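Long-range contact in prolyl endopeptidase (Myxococcus xanthus, PDB 2BKL), which probably hydrolyses oligopeptides after proline, and more slowly after alanine, as a serine protease of the prolyl oligopeptidase family: residues L440-Y451 with Q519-Y530. Residues are numbered along the deposited sequence; the frame is centred on the assembly and turned at random.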
loop_
_atom_site.group_PDB
_atom_site.type_symbol
_atom_site.label_atom_id
_atom_site.label_comp_id
_atom_site.label_asym_id
_atom_site.label_seq_id
_atom_site.Cartn_x
_atom_site.Cartn_y
_atom_site.Cartn_z
ATOM N N LEU A 440 -12.975 28.367 -5.525
ATOM C CA LEU A 440 -14.139 27.563 -5.210
ATOM C C LEU A 440 -15.164 28.400 -4.487
ATOM O O LEU A 440 -14.832 29.073 -3.515
ATOM C CB LEU A 440 -13.735 26.422 -4.275
ATOM C CG LEU A 440 -14.844 25.462 -3.840
ATOM C CD1 LEU A 440 -15.050 24.443 -4.950
ATOM C CD2 LEU A 440 -14.486 24.801 -2.486
ATOM N N LYS A 441 -16.409 28.325 -4.938
ATOM C CA LYS A 441 -17.534 28.876 -4.194
ATOM C C LYS A 441 -17.960 27.903 -3.100
ATOM O O LYS A 441 -18.172 26.718 -3.361
ATOM C CB LYS A 441 -18.710 29.159 -5.139
ATOM C CG LYS A 441 -18.305 29.848 -6.445
ATOM C CD LYS A 441 -19.417 30.680 -7.097
ATOM C CE LYS A 441 -18.820 31.898 -7.802
ATOM N NZ LYS A 441 -19.719 32.466 -8.867
ATOM N N ARG A 442 -18.061 28.400 -1.867
ATOM C CA ARG A 442 -18.499 27.614 -0.729
ATOM C C ARG A 442 -19.998 27.745 -0.598
ATOM O O ARG A 442 -20.513 28.383 0.341
ATOM C CB ARG A 442 -17.793 28.062 0.558
ATOM C CG ARG A 442 -16.321 27.730 0.559
ATOM C CD ARG A 442 -16.048 26.289 0.877
ATOM N NE ARG A 442 -16.215 25.987 2.277
ATOM C CZ ARG A 442 -15.275 26.168 3.204
ATOM N NH1 ARG A 442 -14.079 26.664 2.906
ATOM N NH2 ARG A 442 -15.520 25.835 4.452
ATOM N N ASP A 443 -20.687 27.113 -1.544
ATOM C CA ASP A 443 -22.129 27.226 -1.727
ATOM C C ASP A 443 -22.859 25.922 -1.472
ATOM O O ASP A 443 -24.038 25.804 -1.764
ATOM C CB ASP A 443 -22.423 27.732 -3.149
ATOM C CG ASP A 443 -22.016 26.747 -4.248
ATOM O OD1 ASP A 443 -21.411 25.688 -3.977
ATOM O OD2 ASP A 443 -22.261 26.970 -5.471
ATOM N N GLY A 444 -22.160 24.921 -0.938
ATOM C CA GLY A 444 -22.812 23.656 -0.622
ATOM C C GLY A 444 -23.130 22.782 -1.815
ATOM O O GLY A 444 -23.948 21.852 -1.731
ATOM N N ASN A 445 -22.479 23.034 -2.937
ATOM C CA ASN A 445 -22.835 22.325 -4.148
ATOM C C ASN A 445 -21.687 21.852 -5.017
ATOM O O ASN A 445 -21.915 21.351 -6.114
ATOM C CB ASN A 445 -23.770 23.201 -4.982
ATOM C CG ASN A 445 -24.523 22.408 -6.012
ATOM O OD1 ASN A 445 -25.073 21.349 -5.713
ATOM N ND2 ASN A 445 -24.534 22.898 -7.231
ATOM N N ALA A 446 -20.455 21.950 -4.533
ATOM C CA ALA A 446 -19.324 21.442 -5.299
ATOM C C ALA A 446 -19.326 19.914 -5.351
ATOM O O ALA A 446 -19.523 19.269 -4.321
ATOM C CB ALA A 446 -18.020 21.915 -4.667
ATOM N N PRO A 447 -19.061 19.329 -6.507
ATOM C CA PRO A 447 -18.886 17.877 -6.589
ATOM C C PRO A 447 -17.662 17.563 -5.730
ATOM O O PRO A 447 -16.614 18.190 -5.894
ATOM C CB PRO A 447 -18.582 17.624 -8.067
ATOM C CG PRO A 447 -18.664 18.865 -8.741
ATOM C CD PRO A 447 -18.832 19.999 -7.796
ATOM N N THR A 448 -17.787 16.601 -4.843
ATOM C CA THR A 448 -16.736 16.301 -3.895
ATOM C C THR A 448 -16.442 14.825 -3.888
ATOM O O THR A 448 -17.347 14.023 -3.970
ATOM C CB THR A 448 -17.202 16.790 -2.505
ATOM O OG1 THR A 448 -17.339 18.215 -2.551
ATOM C CG2 THR A 448 -16.197 16.498 -1.384
ATOM N N LEU A 449 -15.167 14.495 -3.805
ATOM C CA LEU A 449 -14.699 13.121 -3.736
ATOM C C LEU A 449 -13.905 12.970 -2.440
ATOM O O LEU A 449 -12.900 13.642 -2.246
ATOM C CB LEU A 449 -13.816 12.796 -4.926
ATOM C CG LEU A 449 -13.195 11.404 -5.008
ATOM C CD1 LEU A 449 -14.219 10.349 -5.067
ATOM C CD2 LEU A 449 -12.313 11.361 -6.257
ATOM N N LEU A 450 -14.360 12.095 -1.572
ATOM C CA LEU A 450 -13.813 11.877 -0.236
ATOM C C LEU A 450 -13.182 10.482 -0.211
ATOM O O LEU A 450 -13.857 9.480 -0.500
ATOM C CB LEU A 450 -14.924 11.987 0.821
ATOM C CG LEU A 450 -14.601 11.467 2.223
ATOM C CD1 LEU A 450 -13.431 12.252 2.859
ATOM C CD2 LEU A 450 -15.819 11.502 3.086
ATOM N N TYR A 451 -11.906 10.454 0.111
ATOM C CA TYR A 451 -11.079 9.256 0.098
ATOM C C TYR A 451 -10.630 8.903 1.519
ATOM O O TYR A 451 -10.293 9.773 2.330
ATOM C CB TYR A 451 -9.849 9.550 -0.766
ATOM C CG TYR A 451 -8.789 8.483 -0.898
ATOM C CD1 TYR A 451 -9.127 7.211 -1.278
ATOM C CD2 TYR A 451 -7.445 8.799 -0.769
ATOM C CE1 TYR A 451 -8.150 6.221 -1.464
ATOM C CE2 TYR A 451 -6.459 7.832 -0.962
ATOM C CZ TYR A 451 -6.849 6.531 -1.259
ATOM O OH TYR A 451 -5.924 5.495 -1.444
ATOM N N GLN A 519 -19.787 22.283 6.460
ATOM C CA GLN A 519 -18.876 23.362 6.099
ATOM C C GLN A 519 -19.066 23.924 4.684
ATOM O O GLN A 519 -18.248 24.707 4.211
ATOM C CB GLN A 519 -17.409 22.925 6.318
ATOM C CG GLN A 519 -17.016 22.819 7.765
ATOM C CD GLN A 519 -17.189 24.083 8.475
ATOM O OE1 GLN A 519 -16.871 25.140 7.932
ATOM N NE2 GLN A 519 -17.760 24.021 9.669
ATOM N N LYS A 520 -20.168 23.556 4.038
ATOM C CA LYS A 520 -20.618 24.219 2.797
ATOM C C LYS A 520 -19.745 23.890 1.583
ATOM O O LYS A 520 -19.753 24.625 0.602
ATOM C CB LYS A 520 -20.781 25.733 2.992
ATOM C CG LYS A 520 -21.729 26.123 4.127
ATOM C CD LYS A 520 -23.141 25.648 3.895
ATOM C CE LYS A 520 -24.103 26.289 4.912
ATOM N NZ LYS A 520 -25.332 25.476 5.112
ATOM N N TYR A 521 -19.022 22.777 1.610
ATOM C CA TYR A 521 -18.356 22.331 0.404
ATOM C C TYR A 521 -19.352 21.688 -0.542
ATOM O O TYR A 521 -19.278 21.875 -1.742
ATOM C CB TYR A 521 -17.246 21.341 0.705
ATOM C CG TYR A 521 -16.100 21.922 1.498
ATOM C CD1 TYR A 521 -15.082 22.619 0.863
ATOM C CD2 TYR A 521 -16.021 21.755 2.874
ATOM C CE1 TYR A 521 -14.027 23.166 1.586
ATOM C CE2 TYR A 521 -14.978 22.306 3.595
ATOM C CZ TYR A 521 -13.968 22.970 2.943
ATOM O OH TYR A 521 -12.894 23.522 3.641
ATOM N N THR A 522 -20.280 20.932 -0.003
ATOM C CA THR A 522 -21.055 20.005 -0.821
ATOM C C THR A 522 -22.376 19.635 -0.167
ATOM O O THR A 522 -22.757 20.165 0.886
ATOM C CB THR A 522 -20.170 18.782 -1.126
ATOM O OG1 THR A 522 -20.736 17.969 -2.163
ATOM C CG2 THR A 522 -19.980 17.873 0.057
ATOM N N GLN A 523 -23.085 18.722 -0.804
ATOM C CA GLN A 523 -24.325 18.134 -0.251
ATOM C C GLN A 523 -24.317 16.648 -0.622
ATOM O O GLN A 523 -23.555 16.238 -1.500
ATOM C CB GLN A 523 -25.578 18.830 -0.775
ATOM C CG GLN A 523 -25.689 18.843 -2.268
ATOM C CD GLN A 523 -26.995 19.454 -2.762
ATOM O OE1 GLN A 523 -28.069 19.027 -2.337
ATOM N NE2 GLN A 523 -26.906 20.432 -3.644
ATOM N N PRO A 524 -25.102 15.820 0.072
ATOM C CA PRO A 524 -25.045 14.378 -0.188
ATOM C C PRO A 524 -25.126 13.979 -1.676
ATOM O O PRO A 524 -24.342 13.133 -2.129
ATOM C CB PRO A 524 -26.213 13.845 0.634
ATOM C CG PRO A 524 -26.271 14.787 1.783
ATOM C CD PRO A 524 -26.014 16.125 1.199
ATOM N N LYS A 525 -26.027 14.580 -2.447
ATOM C CA LYS A 525 -26.192 14.183 -3.858
ATOM C C LYS A 525 -25.034 14.604 -4.750
ATOM O O LYS A 525 -24.960 14.221 -5.940
ATOM C CB LYS A 525 -27.524 14.693 -4.455
ATOM C CG LYS A 525 -27.577 16.184 -4.754
ATOM C CD LYS A 525 -28.985 16.632 -5.249
ATOM C CE LYS A 525 -30.076 16.540 -4.168
ATOM N NZ LYS A 525 -31.197 17.523 -4.378
ATOM N N ARG A 526 -24.114 15.391 -4.193
ATOM C CA ARG A 526 -22.934 15.819 -4.899
ATOM C C ARG A 526 -21.652 15.244 -4.278
ATOM O O ARG A 526 -20.543 15.655 -4.647
ATOM C CB ARG A 526 -22.865 17.342 -4.853
ATOM C CG ARG A 526 -24.024 18.029 -5.564
ATOM C CD ARG A 526 -23.842 18.046 -7.066
ATOM N NE ARG A 526 -23.053 19.206 -7.447
ATOM C CZ ARG A 526 -22.777 19.566 -8.698
ATOM N NH1 ARG A 526 -23.122 18.802 -9.717
ATOM N NH2 ARG A 526 -22.109 20.687 -8.922
ATOM N N LEU A 527 -21.793 14.280 -3.373
ATOM C CA LEU A 527 -20.660 13.695 -2.666
ATOM C C LEU A 527 -20.421 12.260 -3.084
ATOM O O LEU A 527 -21.313 11.429 -2.994
ATOM C CB LEU A 527 -20.906 13.751 -1.149
ATOM C CG LEU A 527 -19.844 13.109 -0.242
ATOM C CD1 LEU A 527 -18.518 13.801 -0.408
ATOM C CD2 LEU A 527 -20.281 13.096 1.207
ATOM N N ALA A 528 -19.199 11.981 -3.484
ATOM C CA ALA A 528 -18.745 10.610 -3.775
ATOM C C ALA A 528 -17.675 10.193 -2.770
ATOM O O ALA A 528 -16.892 11.013 -2.278
ATOM C CB ALA A 528 -18.192 10.534 -5.180
ATOM N N ILE A 529 -17.631 8.896 -2.493
ATOM C CA ILE A 529 -16.567 8.293 -1.706
ATOM C C ILE A 529 -15.832 7.259 -2.507
ATOM O O ILE A 529 -16.405 6.577 -3.355
ATOM C CB ILE A 529 -17.085 7.712 -0.392
ATOM C CG1 ILE A 529 -18.239 6.714 -0.581
ATOM C CG2 ILE A 529 -17.453 8.840 0.563
ATOM C CD1 ILE A 529 -18.657 6.015 0.675
ATOM N N TYR A 530 -14.537 7.146 -2.236
ATOM C CA TYR A 530 -13.633 6.225 -2.913
ATOM C C TYR A 530 -12.768 5.521 -1.880
ATOM O O TYR A 530 -12.234 6.155 -0.975
ATOM C CB TYR A 530 -12.689 6.933 -3.929
ATOM C CG TYR A 530 -11.703 5.958 -4.606
ATOM C CD1 TYR A 530 -10.559 5.496 -3.932
ATOM C CD2 TYR A 530 -11.944 5.427 -5.838
ATOM C CE1 TYR A 530 -9.690 4.578 -4.508
ATOM C CE2 TYR A 530 -11.056 4.528 -6.433
ATOM C CZ TYR A 530 -9.961 4.096 -5.757
ATOM O OH TYR A 530 -9.097 3.191 -6.377
#
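Bends at chi2 (-79°) and again at chi3 fold Arg-442 back so that its guanidinium lies flat over the ring of Tyr-521, and similar bends in Arg-526 turn NE and NH2 together onto Asn-445 O. Arg-526 sits just before strand 527-530, which pairs in parallel with 448-451 in the central sheet of the alpha/beta-hydrolase domain; the Arg-442 stack lies farther back, among the loops leading into the pair. Evidence for the stack is an 11° angle between planes, with CZ of Arg-442 3.9 Å from the Tyr-521 ring centroid; Tyr-521 OH itself bonds to Glu-418. The same guanidinium grips Gln-519 O in its plane through NE and NH2. Arg-526 NE reaches Asn-445 O at 2.8 Å, with Pro-447 CG over one guanidinium face and Leu-675 O receiving NH1. A leucine in place of Arg-526 would probably leave Asn-445 O without these two donors and Leu-675 O without its NH1 partner. Ala-446 O accepts hydrogen bonds from the hydroxyls of both Thr-522 and Thr-448. The ladder then runs in register, Ala-528 N to Thr-448 O being nearly straight at 174°, and leads toward the probable nucleophile elbow at Ser-533. At its far end, CD1 of Tyr-451 meets CD1 of Tyr-530 at 3.5 Å.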